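Local coordinates for putative phosphosugar isomerase (Silicibacter pomeroyi DSS-3, PDB 3FJ1), which is a putative phosphosugar isomerase with two SIS domains and probably binds a carbohydrate derivative, though its reaction has not been established, at residues D14-A19 against A152-V157. Residues are numbered along the deposited sequence; the frame is centred on the assembly and turned at random. Where two conformers were deposited one is given.
Sequences DEIPEA and ATKTFV
Two helices pack at the first of the two SIS domains, the long N-terminal helix 8-41 and helix 153-171, which follows the last strand of the domain's parallel sheet, and they meet through Glu15, Ile16, Ala19, Thr153, Lys154 and Val157. The short segments run roughly the same way, at 36°, with their axes 9.5 Å apart. Ile16 makes the apolar part of the contact. Its CG1 branch lies beside the backbone N and sends CD1 to within 3.6 Å of Thr153 OG1, while CG2, anti to that N, meets Val157 CG1 at 3.8 Å. Both neighbours are crossed at about a right angle, and CG1 also touches Lys154 CG at 4.0 Å. Leu187 and Val314, from helices 183-191 and 308-326, each touch both Ile16 and Val157 and extend this apolar patch.

Lys154 lies along the polar margin. Its CD packs on Glu15 CB at 4.0 Å and, more loosely, comes within 4.4 Å of Ala19 CB; a bend at chi3 (-62°) beyond it turns CE and the ammonium to Glu15 OE1. The ammonium then forms a salt bridge, NZ to Glu15 OE1 at 3.0 Å, approaching the oxygen from its anti side and 32° out of the carboxylate plane. Pro146 O takes a second hydrogen bond from NZ, and Ala144 O a weak one, so the amine ties the N-terminal helix to the loop before its own helix. An alanine in place of Lys154 would probably leave Glu15 without its ionic mate, deprive both carbonyls of their donor and open a gap beside Ile16 CG1. With Lys154 itself buried, the carboxylate and the carbonyl oxygens together probably offset the cost of enclosing its charge, while Ile16 supplies the apolar contact alongside, through Thr153 and Val157.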
loop_
_atom_site.group_PDB
_atom_site.type_symbol
_atom_site.label_atom_id
_atom_site.label_comp_id
_atom_site.label_asym_id
_atom_site.label_seq_id
_atom_site.Cartn_x
_atom_site.Cartn_y
_atom_site.Cartn_z
ATOM N N ASP A 14 -9.755 19.634 19.065
ATOM C CA ASP A 14 -10.983 20.167 19.664
ATOM C C ASP A 14 -11.848 20.929 18.651
ATOM O O ASP A 14 -13.016 21.224 18.921
ATOM C CB ASP A 14 -10.666 21.017 20.877
ATOM C CG ASP A 14 -10.297 20.179 22.075
ATOM O OD1 ASP A 14 -10.925 19.119 22.259
ATOM O OD2 ASP A 14 -9.370 20.559 22.815
ATOM N N GLU A 15 -11.263 21.278 17.513
ATOM C CA GLU A 15 -12.043 21.864 16.394
ATOM C C GLU A 15 -12.622 20.832 15.429
ATOM O O GLU A 15 -13.406 21.225 14.565
ATOM C CB GLU A 15 -11.171 22.804 15.542
ATOM C CG GLU A 15 -10.664 24.047 16.258
ATOM C CD GLU A 15 -9.555 24.820 15.523
ATOM O OE1 GLU A 15 -8.961 24.292 14.552
ATOM O OE2 GLU A 15 -9.243 25.980 15.964
ATOM N N ILE A 16 -12.233 19.541 15.540
ATOM C CA ILE A 16 -12.718 18.519 14.601
ATOM C C ILE A 16 -14.253 18.414 14.548
ATOM O O ILE A 16 -14.830 18.450 13.463
ATOM C CB ILE A 16 -12.056 17.117 14.811
ATOM C CG1 ILE A 16 -10.594 17.106 14.344
ATOM C CG2 ILE A 16 -12.855 15.976 14.083
ATOM C CD1 ILE A 16 -9.779 15.876 14.818
ATOM N N PRO A 17 -14.934 18.303 15.698
ATOM C CA PRO A 17 -16.406 18.238 15.602
ATOM C C PRO A 17 -17.088 19.418 14.847
ATOM O O PRO A 17 -17.972 19.160 14.007
ATOM C CB PRO A 17 -16.844 18.189 17.069
ATOM C CG PRO A 17 -15.662 17.572 17.788
ATOM C CD PRO A 17 -14.470 18.154 17.090
ATOM N N GLU A 18 -16.685 20.675 15.105
ATOM C CA GLU A 18 -17.285 21.820 14.427
ATOM C C GLU A 18 -16.882 21.901 12.956
ATOM O O GLU A 18 -17.649 22.397 12.134
ATOM C CB GLU A 18 -16.905 23.143 15.110
ATOM C CG GLU A 18 -17.934 24.243 14.882
ATOM C CD GLU A 18 -19.216 24.009 15.679
ATOM O OE1 GLU A 18 -19.103 23.434 16.780
ATOM O OE2 GLU A 18 -20.314 24.391 15.211
ATOM N N ALA A 19 -15.670 21.445 12.640
ATOM C CA ALA A 19 -15.200 21.409 11.260
ATOM C C ALA A 19 -16.114 20.474 10.468
ATOM O O ALA A 19 -16.563 20.807 9.381
ATOM C CB ALA A 19 -13.750 20.914 11.187
ATOM N N ALA A 152 -2.289 17.383 11.287
ATOM C CA ALA A 152 -3.289 17.663 10.223
ATOM C C ALA A 152 -4.501 16.754 10.361
ATOM O O ALA A 152 -4.905 16.042 9.419
ATOM C CB ALA A 152 -2.654 17.500 8.833
ATOM N N THR A 153 -5.049 16.754 11.572
ATOM C CA THR A 153 -6.115 15.860 11.955
ATOM C C THR A 153 -7.446 16.249 11.287
ATOM O O THR A 153 -8.266 15.391 10.886
ATOM C CB THR A 153 -6.250 15.847 13.517
ATOM O OG1 THR A 153 -6.497 17.179 13.994
ATOM C CG2 THR A 153 -4.958 15.307 14.215
ATOM N N LYS A 154 -7.687 17.546 11.183
ATOM C CA LYS A 154 -8.911 18.016 10.568
ATOM C C LYS A 154 -8.994 17.590 9.103
ATOM O O LYS A 154 -10.052 17.191 8.616
ATOM C CB LYS A 154 -9.003 19.538 10.657
ATOM C CG LYS A 154 -9.190 20.036 12.052
ATOM C CD LYS A 154 -9.488 21.553 12.092
ATOM C CE LYS A 154 -8.375 22.442 11.529
ATOM N NZ LYS A 154 -8.831 23.876 11.574
ATOM N N THR A 155 -7.883 17.753 8.403
ATOM C CA THR A 155 -7.798 17.378 7.002
ATOM C C THR A 155 -8.131 15.899 6.820
ATOM O O THR A 155 -8.899 15.541 5.933
ATOM C CB THR A 155 -6.408 17.709 6.428
ATOM O OG1 THR A 155 -6.286 19.134 6.290
ATOM C CG2 THR A 155 -6.218 17.076 5.048
ATOM N N PHE A 156 -7.536 15.023 7.635
ATOM C CA PHE A 156 -7.880 13.591 7.522
ATOM C C PHE A 156 -9.390 13.328 7.729
ATOM O O PHE A 156 -10.048 12.695 6.897
ATOM C CB PHE A 156 -7.075 12.741 8.501
ATOM C CG PHE A 156 -7.357 11.280 8.347
ATOM C CD1 PHE A 156 -6.658 10.533 7.433
ATOM C CD2 PHE A 156 -8.415 10.682 9.014
ATOM C CE1 PHE A 156 -6.926 9.194 7.249
ATOM C CE2 PHE A 156 -8.704 9.309 8.835
ATOM C CZ PHE A 156 -7.953 8.569 7.923
ATOM N N VAL A 157 -9.919 13.820 8.843
ATOM C CA VAL A 157 -11.324 13.566 9.208
ATOM C C VAL A 157 -12.284 14.132 8.190
ATOM O O VAL A 157 -13.132 13.401 7.696
ATOM C CB VAL A 157 -11.648 14.022 10.652
ATOM C CG1 VAL A 157 -13.134 13.879 10.934
ATOM C CG2 VAL A 157 -10.819 13.197 11.672
#